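Local coordinates for exocyst complex component EXO70 (PDB 2B1E), which helps assemble the exocyst, the complex that tethers secretory vesicles to sites of exocytosis, and binds small GTPases and phosphatidylinositol-4,5-bisphosphate, at residues E311-T316 against T422-I427; C370-C375 against L435-E440. All coordinates share one frame; numbering follows the deposited sequence.

Interaction 1 (E311-T316 against T422-I427); sequences EATVDT and TLVEQI
Thr313 and Val424 mark the closest backbone approach, with their CA atoms 7.4 Å apart, and they meet through methyl groups. CG2 of Thr313 lies 4.1 Å from CG2 of Val424, the two side chains crossing at about a right angle. The same Thr313 CG2 stands 4.2 Å from CD2 of Leu423, and here the side chains run past one another in opposite directions. With chi1 at -63°, the threonine's CG2 lies opposite the backbone N, while OG1, beside that N, hydrogen-bonds to Asn420, one turn before Val424 on helix 410-429. Methyl and hydroxyl thus both anchor Thr313 to that helix. Val314 follows with its CB directed away from helix 410-429, yet its CG2 comes within 4.2 Å of Leu423 CD2. That leucine methyl therefore serves both residues. Thr316 looks inward to its own helix: its OG1 bonds at 2.8 Å to Ala312 O, lying 39° out of the carbonyl plane, while Thr316 N reaches the same oxygen from the other face. The two segments run nearly parallel, their axes 10.0 Å apart at closest and inclined by 14°. Helix 364-391 packs against this pair, Leu379 and Leu383 on Thr313 and Ile376 on Val424, and helix 268-299 borders 311-316 through Ile293 and Lys296, so the contact is one seam of an all-helical bundle.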
ATOM      1  N   GLU A 311     -24.074  -0.709 -11.946  1.00 24.07           N
ATOM      2  CA  GLU A 311     -23.524  -0.766 -10.604  1.00 25.05           C
ATOM      3  C   GLU A 311     -22.090  -1.275 -10.648  1.00 23.44           C
ATOM      4  O   GLU A 311     -21.290  -0.956  -9.774  1.00 23.31           O
ATOM      5  CB  GLU A 311     -24.401  -1.654  -9.718  1.00 30.16           C
ATOM      6  CG  GLU A 311     -25.844  -1.143  -9.630  1.00 35.89           C
ATOM      7  CD  GLU A 311     -26.707  -1.924  -8.648  1.00 39.81           C
ATOM      8  OE1 GLU A 311     -26.895  -3.147  -8.850  1.00 41.87           O
ATOM      9  OE2 GLU A 311     -27.200  -1.305  -7.674  1.00 41.39           O
ATOM     10  N   ALA A 312     -21.757  -2.061 -11.669  1.00 21.98           N
ATOM     11  CA  ALA A 312     -20.399  -2.577 -11.803  1.00 20.93           C
ATOM     12  C   ALA A 312     -19.478  -1.370 -11.927  1.00 19.61           C
ATOM     13  O   ALA A 312     -18.448  -1.285 -11.268  1.00 21.45           O
ATOM     14  CB  ALA A 312     -20.276  -3.463 -13.048  1.00 21.04           C
ATOM     15  N   THR A 313     -19.879  -0.427 -12.766  1.00 19.77           N
ATOM     16  CA  THR A 313     -19.099   0.781 -12.994  1.00 19.97           C
ATOM     17  C   THR A 313     -19.040   1.634 -11.728  1.00 21.45           C
ATOM     18  O   THR A 313     -17.962   2.056 -11.311  1.00 22.11           O
ATOM     19  CB  THR A 313     -19.698   1.586 -14.170  1.00 18.74           C
ATOM     20  OG1 THR A 313     -19.600   0.797 -15.364  1.00 13.17           O
ATOM     21  CG2 THR A 313     -18.958   2.899 -14.375  1.00 18.33           C
ATOM     22  N   VAL A 314     -20.196   1.874 -11.115  1.00 22.94           N
ATOM     23  CA  VAL A 314     -20.244   2.663  -9.890  1.00 26.58           C
ATOM     24  C   VAL A 314     -19.288   2.051  -8.866  1.00 25.83           C
ATOM     25  O   VAL A 314     -18.455   2.747  -8.299  1.00 28.11           O
ATOM     26  CB  VAL A 314     -21.671   2.698  -9.285  1.00 27.44           C
ATOM     27  CG1 VAL A 314     -21.680   3.551  -8.021  1.00 29.40           C
ATOM     28  CG2 VAL A 314     -22.656   3.262 -10.296  1.00 29.19           C
ATOM     29  N   ASP A 315     -19.399   0.744  -8.651  1.00 25.86           N
ATOM     30  CA  ASP A 315     -18.547   0.050  -7.690  1.00 26.50           C
ATOM     31  C   ASP A 315     -17.068   0.124  -8.048  1.00 26.97           C
ATOM     32  O   ASP A 315     -16.227   0.419  -7.197  1.00 25.15           O
ATOM     33  CB  ASP A 315     -18.953  -1.422  -7.585  1.00 28.24           C
ATOM     34  CG  ASP A 315     -18.188  -2.165  -6.496  1.00 29.64           C
ATOM     35  OD1 ASP A 315     -18.523  -1.983  -5.305  1.00 30.55           O
ATOM     36  OD2 ASP A 315     -17.250  -2.926  -6.829  1.00 28.82           O
ATOM     37  N   THR A 316     -16.751  -0.159  -9.308  1.00 27.38           N
ATOM     38  CA  THR A 316     -15.366  -0.140  -9.758  1.00 26.52           C
ATOM     39  C   THR A 316     -14.672   1.204  -9.532  1.00 26.76           C
ATOM     40  O   THR A 316     -13.521   1.241  -9.100  1.00 27.32           O
ATOM     41  CB  THR A 316     -15.257  -0.516 -11.258  1.00 25.45           C
ATOM     42  OG1 THR A 316     -15.761  -1.842 -11.454  1.00 24.87           O
ATOM     43  CG2 THR A 316     -13.805  -0.480 -11.719  1.00 27.25           C
ATOM     44  N   THR A 422     -18.353   7.554 -19.308  1.00 20.01           N
ATOM     45  CA  THR A 422     -18.604   8.955 -18.983  1.00 21.59           C
ATOM     46  C   THR A 422     -18.462   9.150 -17.476  1.00 22.82           C
ATOM     47  O   THR A 422     -17.829  10.109 -17.023  1.00 20.53           O
ATOM     48  CB  THR A 422     -20.010   9.401 -19.435  1.00 20.67           C
ATOM     49  OG1 THR A 422     -20.000   9.619 -20.848  1.00 19.59           O
ATOM     50  CG2 THR A 422     -20.420  10.693 -18.731  1.00 23.38           C
ATOM     51  N   LEU A 423     -19.049   8.240 -16.698  1.00 22.66           N
ATOM     52  CA  LEU A 423     -18.934   8.327 -15.248  1.00 21.45           C
ATOM     53  C   LEU A 423     -17.477   8.041 -14.885  1.00 22.35           C
ATOM     54  O   LEU A 423     -16.916   8.686 -13.997  1.00 21.54           O
ATOM     55  CB  LEU A 423     -19.850   7.319 -14.546  1.00 23.37           C
ATOM     56  CG  LEU A 423     -19.635   7.263 -13.025  1.00 23.73           C
ATOM     57  CD1 LEU A 423     -19.901   8.634 -12.421  1.00 23.77           C
ATOM     58  CD2 LEU A 423     -20.543   6.227 -12.400  1.00 26.25           C
ATOM     59  N   VAL A 424     -16.856   7.091 -15.584  1.00 20.85           N
ATOM     60  CA  VAL A 424     -15.456   6.761 -15.316  1.00 22.39           C
ATOM     61  C   VAL A 424     -14.560   7.997 -15.408  1.00 25.19           C
ATOM     62  O   VAL A 424     -13.719   8.237 -14.537  1.00 25.20           O
ATOM     63  CB  VAL A 424     -14.918   5.708 -16.308  1.00 21.81           C
ATOM     64  CG1 VAL A 424     -13.394   5.609 -16.199  1.00 21.70           C
ATOM     65  CG2 VAL A 424     -15.546   4.364 -16.021  1.00 22.69           C
ATOM     66  N   GLU A 425     -14.740   8.778 -16.465  1.00 25.80           N
ATOM     67  CA  GLU A 425     -13.940   9.980 -16.660  1.00 28.35           C
ATOM     68  C   GLU A 425     -14.253  11.083 -15.644  1.00 28.54           C
ATOM     69  O   GLU A 425     -13.369  11.851 -15.254  1.00 28.83           O
ATOM     70  CB  GLU A 425     -14.132  10.501 -18.085  1.00 29.49           C
ATOM     71  CG  GLU A 425     -13.403  11.792 -18.376  1.00 31.43           C
ATOM     72  CD  GLU A 425     -13.037  11.922 -19.835  1.00 33.65           C
ATOM     73  OE1 GLU A 425     -13.910  11.678 -20.695  1.00 30.96           O
ATOM     74  OE2 GLU A 425     -11.871  12.271 -20.118  1.00 34.71           O
ATOM     75  N   GLN A 426     -15.508  11.151 -15.213  1.00 27.32           N
ATOM     76  CA  GLN A 426     -15.924  12.149 -14.238  1.00 28.43           C
ATOM     77  C   GLN A 426     -15.276  11.883 -12.882  1.00 29.24           C
ATOM     78  O   GLN A 426     -14.807  12.809 -12.210  1.00 28.54           O
ATOM     79  CB  GLN A 426     -17.450  12.138 -14.093  1.00 28.92           C
ATOM     80  CG  GLN A 426     -18.182  12.470 -15.382  1.00 29.14           C
ATOM     81  CD  GLN A 426     -19.684  12.450 -15.224  1.00 30.44           C
ATOM     82  OE1 GLN A 426     -20.242  11.554 -14.591  1.00 30.54           O
ATOM     83  NE2 GLN A 426     -20.355  13.434 -15.813  1.00 31.70           N
ATOM     84  N   ILE A 427     -15.247  10.616 -12.485  1.00 28.32           N
ATOM     85  CA  ILE A 427     -14.663  10.235 -11.204  1.00 29.51           C
ATOM     86  C   ILE A 427     -13.141  10.336 -11.211  1.00 30.29           C
ATOM     87  O   ILE A 427     -12.517  10.498 -10.159  1.00 29.03           O
ATOM     88  CB  ILE A 427     -15.117   8.816 -10.803  1.00 29.97           C
ATOM     89  CG1 ILE A 427     -16.589   8.872 -10.389  1.00 28.85           C
ATOM     90  CG2 ILE A 427     -14.247   8.268  -9.668  1.00 29.87           C
ATOM     91  CD1 ILE A 427     -17.192   7.538 -10.049  1.00 30.53           C
TER

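Interaction 2 (C370-C375 against L435-E440); sequences CFISDC and LMLAGE
Asp374 OD2 accepts a salt bridge from Arg339 NE and a hydrogen bond from Trp342 NE1, in the same helical turn as Ile372 and Ser373, which meet Leu437. Its other oxygen, OD1, pairs with Arg444 of helix 440-473, so the buried carboxylate ties three partners together and its negative charge is probably well balanced. Across the contact a single methyl does the touching. CD2 of Leu437 lies 3.5 Å from OG of Ser373, 3.9 Å from CB of Ile372 and 4.0 Å from CG2 of Ile372, which places it between the two side chains. The CB of Leu437 points neither at nor away from the helix; with chi1 at -70°, CG lies opposite the carbonyl carbon and the branch reaches back to helix 364-391. Ser373 OG, on which this methyl rests, makes a weak hydrogen bond to Ser369 O, one turn earlier. On the other side of helix 364-391, Cys375 SG sits 3.4 Å above the plane of the Phe371 ring, offset toward its rim. Beyond Leu437 the chain turns at Gly439, the N-cap of helix 440-473. Between the two segments the contact thus rests on dispersion and close fit around Leu437 CD2, to which Asp374 adds a directional, charged tie to helix 440-473 through Arg444.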
ATOM      1  N   CYS A 370      -0.529   2.064 -15.018  1.00 29.67           N
ATOM      2  CA  CYS A 370      -0.916   0.932 -15.845  1.00 31.83           C
ATOM      3  C   CYS A 370      -2.044   0.169 -15.160  1.00 31.01           C
ATOM      4  O   CYS A 370      -3.029  -0.206 -15.797  1.00 30.52           O
ATOM      5  CB  CYS A 370       0.281   0.005 -16.082  1.00 31.36           C
ATOM      6  SG  CYS A 370       0.005  -1.251 -17.364  1.00 37.91           S
ATOM      7  N   PHE A 371      -1.898  -0.053 -13.856  1.00 29.82           N
ATOM      8  CA  PHE A 371      -2.912  -0.763 -13.082  1.00 27.50           C
ATOM      9  C   PHE A 371      -4.280  -0.095 -13.187  1.00 27.04           C
ATOM     10  O   PHE A 371      -5.288  -0.762 -13.400  1.00 26.79           O
ATOM     11  CB  PHE A 371      -2.518  -0.829 -11.602  1.00 26.05           C
ATOM     12  CG  PHE A 371      -3.617  -1.335 -10.712  1.00 24.56           C
ATOM     13  CD1 PHE A 371      -4.025  -2.663 -10.776  1.00 23.49           C
ATOM     14  CD2 PHE A 371      -4.281  -0.471  -9.849  1.00 24.18           C
ATOM     15  CE1 PHE A 371      -5.080  -3.124  -9.997  1.00 22.61           C
ATOM     16  CE2 PHE A 371      -5.343  -0.922  -9.063  1.00 24.49           C
ATOM     17  CZ  PHE A 371      -5.744  -2.253  -9.139  1.00 23.99           C
ATOM     18  N   ILE A 372      -4.316   1.222 -13.016  1.00 25.61           N
ATOM     19  CA  ILE A 372      -5.580   1.937 -13.090  1.00 25.34           C
ATOM     20  C   ILE A 372      -6.158   1.808 -14.494  1.00 23.44           C
ATOM     21  O   ILE A 372      -7.346   1.536 -14.658  1.00 20.97           O
ATOM     22  CB  ILE A 372      -5.403   3.430 -12.751  1.00 25.50           C
ATOM     23  CG1 ILE A 372      -4.640   3.575 -11.428  1.00 28.97           C
ATOM     24  CG2 ILE A 372      -6.759   4.112 -12.665  1.00 25.39           C
ATOM     25  CD1 ILE A 372      -5.198   2.745 -10.290  1.00 30.82           C
ATOM     26  N   SER A 373      -5.304   2.000 -15.496  1.00 23.75           N
ATOM     27  CA  SER A 373      -5.713   1.902 -16.892  1.00 22.66           C
ATOM     28  C   SER A 373      -6.178   0.480 -17.199  1.00 22.08           C
ATOM     29  O   SER A 373      -7.140   0.283 -17.939  1.00 20.97           O
ATOM     30  CB  SER A 373      -4.552   2.292 -17.818  1.00 23.42           C
ATOM     31  OG  SER A 373      -4.299   3.693 -17.780  1.00 20.36           O
ATOM     32  N   ASP A 374      -5.498  -0.507 -16.626  1.00 21.80           N
ATOM     33  CA  ASP A 374      -5.874  -1.902 -16.843  1.00 24.94           C
ATOM     34  C   ASP A 374      -7.254  -2.164 -16.244  1.00 23.70           C
ATOM     35  O   ASP A 374      -8.058  -2.900 -16.820  1.00 25.52           O
ATOM     36  CB  ASP A 374      -4.848  -2.846 -16.211  1.00 25.78           C
ATOM     37  CG  ASP A 374      -3.613  -3.024 -17.073  1.00 27.77           C
ATOM     38  OD1 ASP A 374      -3.580  -2.476 -18.195  1.00 27.67           O
ATOM     39  OD2 ASP A 374      -2.675  -3.721 -16.629  1.00 29.37           O
ATOM     40  N   CYS A 375      -7.524  -1.549 -15.095  1.00 21.80           N
ATOM     41  CA  CYS A 375      -8.811  -1.698 -14.425  1.00 22.84           C
ATOM     42  C   CYS A 375      -9.951  -1.140 -15.274  1.00 22.34           C
ATOM     43  O   CYS A 375     -11.009  -1.764 -15.401  1.00 20.99           O
ATOM     44  CB  CYS A 375      -8.794  -0.985 -13.065  1.00 23.70           C
ATOM     45  SG  CYS A 375      -7.968  -1.900 -11.722  1.00 27.35           S
ATOM     46  N   LEU A 435      -4.339  12.769 -11.514  1.00 31.34           N
ATOM     47  CA  LEU A 435      -2.899  12.995 -11.491  1.00 30.96           C
ATOM     48  C   LEU A 435      -2.091  11.717 -11.656  1.00 30.29           C
ATOM     49  O   LEU A 435      -0.974  11.749 -12.171  1.00 29.67           O
ATOM     50  CB  LEU A 435      -2.497  13.685 -10.189  1.00 31.58           C
ATOM     51  CG  LEU A 435      -3.140  15.054  -9.954  1.00 32.47           C
ATOM     52  CD1 LEU A 435      -2.570  15.668  -8.685  1.00 34.40           C
ATOM     53  CD2 LEU A 435      -2.875  15.963 -11.146  1.00 32.20           C
ATOM     54  N   MET A 436      -2.651  10.591 -11.227  1.00 30.16           N
ATOM     55  CA  MET A 436      -1.946   9.319 -11.335  1.00 30.11           C
ATOM     56  C   MET A 436      -1.903   8.807 -12.775  1.00 30.23           C
ATOM     57  O   MET A 436      -0.975   8.093 -13.157  1.00 29.94           O
ATOM     58  CB  MET A 436      -2.605   8.273 -10.430  1.00 32.10           C
ATOM     59  CG  MET A 436      -2.821   8.743  -8.997  1.00 34.13           C
ATOM     60  SD  MET A 436      -3.541   7.477  -7.931  1.00 33.92           S
ATOM     61  CE  MET A 436      -2.173   7.130  -6.829  1.00 37.42           C
ATOM     62  N   LEU A 437      -2.905   9.175 -13.572  1.00 29.55           N
ATOM     63  CA  LEU A 437      -2.980   8.745 -14.970  1.00 29.76           C
ATOM     64  C   LEU A 437      -2.236   9.702 -15.893  1.00 31.13           C
ATOM     65  O   LEU A 437      -2.153   9.481 -17.102  1.00 30.71           O
ATOM     66  CB  LEU A 437      -4.442   8.641 -15.410  1.00 28.68           C
ATOM     67  CG  LEU A 437      -5.236   7.489 -14.787  1.00 28.31           C
ATOM     68  CD1 LEU A 437      -6.724   7.683 -15.023  1.00 28.74           C
ATOM     69  CD2 LEU A 437      -4.750   6.172 -15.378  1.00 27.56           C
ATOM     70  N   ALA A 438      -1.689  10.762 -15.307  1.00 31.91           N
ATOM     71  CA  ALA A 438      -0.948  11.773 -16.049  1.00 31.93           C
ATOM     72  C   ALA A 438      -0.151  11.186 -17.204  1.00 32.05           C
ATOM     73  O   ALA A 438       0.718  10.337 -17.005  1.00 32.56           O
ATOM     74  CB  ALA A 438      -0.018  12.518 -15.109  1.00 33.21           C
ATOM     75  N   GLY A 439      -0.458  11.641 -18.414  1.00 32.00           N
ATOM     76  CA  GLY A 439       0.250  11.165 -19.589  1.00 31.54           C
ATOM     77  C   GLY A 439      -0.316   9.910 -20.227  1.00 31.45           C
ATOM     78  O   GLY A 439      -1.375   9.941 -20.857  1.00 29.90           O
ATOM     79  N   GLU A 440       0.409   8.808 -20.065  1.00 30.65           N
ATOM     80  CA  GLU A 440       0.024   7.511 -20.616  1.00 31.77           C
ATOM     81  C   GLU A 440      -1.425   7.120 -20.321  1.00 30.59           C
ATOM     82  O   GLU A 440      -2.166   6.735 -21.226  1.00 30.56           O
ATOM     83  CB  GLU A 440       0.964   6.428 -20.075  1.00 30.98           C
ATOM     84  CG  GLU A 440       0.492   5.009 -20.330  1.00 32.86           C
ATOM     85  CD  GLU A 440       0.700   4.567 -21.760  1.00 33.82           C
ATOM     86  OE1 GLU A 440       0.728   5.435 -22.660  1.00 36.07           O
ATOM     87  OE2 GLU A 440       0.825   3.345 -21.985  1.00 36.28           O
TER

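In the fold
Both interactions lean on helix 364-391, but differently. In interaction 2 that helix is itself a partner, and all three touching residues are buried; in interaction 1 it is a third body behind two nearly parallel helical segments, and the contact is only partly buried, with Val314 exposed. The centres of interaction 1 and interaction 2 lie about 15 Å apart, and the two do not touch. The order 311-316, 370-375, 422-427, 435-440 makes them cross along the chain. Neither segment pair is joined by a hydrogen bond: interaction 1 is methyl on methyl, with the Thr313-Asn420 bond just outside the segment, and interaction 2 sets a leucine methyl on an isoleucine and a serine oxygen.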